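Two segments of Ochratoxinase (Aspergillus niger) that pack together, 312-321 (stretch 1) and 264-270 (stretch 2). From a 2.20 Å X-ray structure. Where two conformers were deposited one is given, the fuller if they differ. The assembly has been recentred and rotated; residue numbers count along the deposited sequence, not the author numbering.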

# COMPACT_ATOMS: atom_id res chain seq x y z
N ALA A 312 4.59 38.90 26.74
CA ALA A 312 4.88 39.86 25.69
C ALA A 312 3.82 39.75 24.61
O ALA A 312 3.32 40.76 24.12
CB ALA A 312 6.26 39.61 25.10
N LEU A 313 3.51 38.52 24.22
CA LEU A 313 2.49 38.27 23.20
C LEU A 313 1.10 38.68 23.70
O LEU A 313 0.34 39.28 22.96
CB LEU A 313 2.49 36.79 22.78
CG LEU A 313 1.56 36.41 21.61
CD1 LEU A 313 2.13 35.20 20.89
CD2 LEU A 313 0.13 36.13 22.07
N ALA A 314 0.77 38.34 24.94
CA ALA A 314 -0.48 38.79 25.57
C ALA A 314 -0.63 40.31 25.55
O ALA A 314 -1.68 40.80 25.19
CB ALA A 314 -0.56 38.27 27.00
N ASP A 315 0.44 41.04 25.84
CA ASP A 315 0.44 42.51 25.76
C ASP A 315 0.24 43.03 24.36
O ASP A 315 -0.61 43.90 24.15
CB ASP A 315 1.73 43.10 26.31
CG ASP A 315 1.91 42.82 27.78
OD1 ASP A 315 0.97 42.30 28.36
OD2 ASP A 315 2.99 43.01 28.34
N SER A 316 1.00 42.51 23.40
CA SER A 316 0.80 42.87 21.99
C SER A 316 -0.62 42.59 21.55
O SER A 316 -1.25 43.42 20.90
CB SER A 316 1.73 42.09 21.09
OG SER A 316 3.05 42.22 21.55
N HIS A 317 -1.11 41.40 21.91
CA HIS A 317 -2.47 40.99 21.56
C HIS A 317 -3.50 41.97 22.11
O HIS A 317 -4.45 42.32 21.41
CB HIS A 317 -2.75 39.57 22.07
CG HIS A 317 -4.11 39.06 21.74
ND1 HIS A 317 -5.21 39.34 22.53
CD2 HIS A 317 -4.56 38.32 20.71
CE1 HIS A 317 -6.28 38.79 21.99
NE2 HIS A 317 -5.92 38.16 20.89
N LEU A 318 -3.30 42.42 23.34
CA LEU A 318 -4.20 43.39 23.97
C LEU A 318 -4.18 44.71 23.20
O LEU A 318 -5.25 45.24 22.87
CB LEU A 318 -3.83 43.62 25.44
CG LEU A 318 -4.78 44.55 26.23
CD1 LEU A 318 -6.17 43.95 26.30
CD2 LEU A 318 -4.22 44.86 27.61
N LYS A 319 -2.98 45.24 22.91
CA LYS A 319 -2.85 46.50 22.16
C LYS A 319 -3.46 46.39 20.79
O LYS A 319 -4.14 47.31 20.34
CB LYS A 319 -1.40 46.91 21.95
CG LYS A 319 -0.61 47.32 23.18
CD LYS A 319 0.76 47.92 22.77
CE LYS A 319 1.65 48.14 23.99
NZ LYS A 319 2.44 49.42 23.99
N ALA A 320 -3.22 45.26 20.13
CA ALA A 320 -3.75 45.02 18.80
C ALA A 320 -5.27 45.09 18.81
O ALA A 320 -5.89 45.70 17.93
CB ALA A 320 -3.26 43.68 18.26
N TYR A 321 -5.87 44.42 19.80
CA TYR A 321 -7.33 44.37 19.94
C TYR A 321 -7.90 45.75 20.22
O TYR A 321 -8.83 46.19 19.55
CB TYR A 321 -7.72 43.41 21.09
CG TYR A 321 -9.17 42.96 21.15
CD1 TYR A 321 -10.05 43.11 20.06
CD2 TYR A 321 -9.66 42.33 22.29
CE1 TYR A 321 -11.37 42.67 20.13
CE2 TYR A 321 -10.97 41.88 22.37
CZ TYR A 321 -11.82 42.04 21.30
OH TYR A 321 -13.11 41.59 21.39
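Stretch 2 264-270: EHVSYAD

Two backbones can pack very closely without sharing a single direct hydrogen bond, and this pair of segments from ochratoxinase is a clear case. The CA atoms of His-317 and Ser-267 are just 4.0 Å apart, yet the nearest polar groups are mismatched: Ser-267 O lies 3.2 Å from Ser-316 O, a pair of acceptors, and 3.3 Å from His-317 N at a poor angle. His-317 N is already bonded within the helix, to Leu-313 O at 2.8 Å.

Stretch 1 is helical throughout. Stretch 2 turns a corner at Glu-264 and then forms a type I turn from Val-266 to Ala-269, closed by a hydrogen bond from Ala-269 N to Val-266 O (3.0 Å). The turn lies against the helix with no single parallel or antiparallel register: Ser-267 lies by His-317, Tyr-268 by Ser-316, with CA atoms 5.9 Å apart, and Ala-269 by Ala-320, whose CA atoms are 4.9 Å apart.

Ala-320 points toward the turn, its CB 3.3 Å from Ala-269 O and 3.9 Å from Ala-269 CB. CA-H...O contacts supplement the packing, with His-317 CA 3.5 Å from Ser-267 O and Ala-320 CA 3.5 Å from Ala-269 O. A water links two acceptors across the contact, donating to Ser-316 O (3.0 Å) and Ala-269 O (3.2 Å).

Side chains extend the contact along the helix. Although its CA-to-CB bond points away, Tyr-268 brings its ring back over the helix: Ser-316 CB sits over one face, 4.1 Å from the ring centroid, and Tyr-268 OH reaches within 3.7 Å of Leu-313 CA. Ser-316 OG, meanwhile, turns back to bond Ala-312 O at 3.0 Å. The His-317 ring meets Ser-267 OG at its edge, with His-317 CD2 3.3 Å from that oxygen.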

# COMPACT_ATOMS: atom_id res chain seq x y z
N GLU A 264 -7.97 35.41 12.86
CA GLU A 264 -8.10 35.03 14.26
C GLU A 264 -6.86 35.39 15.07
O GLU A 264 -5.75 35.28 14.57
CB GLU A 264 -8.41 33.55 14.36
CG GLU A 264 -9.19 33.00 13.19
CD GLU A 264 -10.60 33.56 13.27
OE1 GLU A 264 -11.22 33.41 14.36
OE2 GLU A 264 -11.10 34.15 12.28
N HIS A 265 -7.09 35.78 16.32
CA HIS A 265 -6.05 36.18 17.25
C HIS A 265 -5.46 37.53 16.88
O HIS A 265 -5.58 38.50 17.64
CB HIS A 265 -4.95 35.11 17.38
CG HIS A 265 -5.47 33.71 17.38
ND1 HIS A 265 -6.35 33.25 18.33
CD2 HIS A 265 -5.27 32.69 16.53
CE1 HIS A 265 -6.67 32.00 18.06
NE2 HIS A 265 -6.02 31.63 16.98
N VAL A 266 -4.80 37.58 15.73
CA VAL A 266 -4.28 38.80 15.15
C VAL A 266 -3.41 39.55 16.12
O VAL A 266 -3.38 40.78 16.13
CB VAL A 266 -5.40 39.72 14.62
CG1 VAL A 266 -4.98 40.32 13.30
CG2 VAL A 266 -6.71 38.97 14.41
N SER A 267 -2.61 38.81 16.87
CA SER A 267 -1.86 39.34 18.01
C SER A 267 -0.91 40.51 17.73
O SER A 267 -0.63 41.29 18.64
CB SER A 267 -1.08 38.21 18.69
OG SER A 267 -1.97 37.17 19.05
N TYR A 268 -0.38 40.62 16.52
CA TYR A 268 0.57 41.71 16.21
C TYR A 268 -0.00 42.69 15.18
O TYR A 268 0.74 43.30 14.42
CB TYR A 268 1.94 41.12 15.77
CG TYR A 268 2.68 40.52 16.92
CD1 TYR A 268 3.53 41.30 17.72
CD2 TYR A 268 2.51 39.20 17.26
CE1 TYR A 268 4.20 40.75 18.80
CE2 TYR A 268 3.15 38.65 18.35
CZ TYR A 268 3.99 39.43 19.11
OH TYR A 268 4.62 38.86 20.18
N ALA A 269 -1.32 42.80 15.16
CA ALA A 269 -1.97 43.82 14.34
C ALA A 269 -1.55 45.18 14.83
O ALA A 269 -1.60 45.46 16.02
CB ALA A 269 -3.47 43.68 14.41
N ASP A 270 -1.12 46.03 13.91
CA ASP A 270 -0.74 47.40 14.23
C ASP A 270 -1.52 48.31 13.32
O ASP A 270 -2.45 47.85 12.64
CB ASP A 270 0.76 47.59 14.03
CG ASP A 270 1.21 47.24 12.63
OD1 ASP A 270 0.37 46.96 11.75
OD2 ASP A 270 2.44 47.26 12.40
O HOH W 1 -0.02 45.11 18.81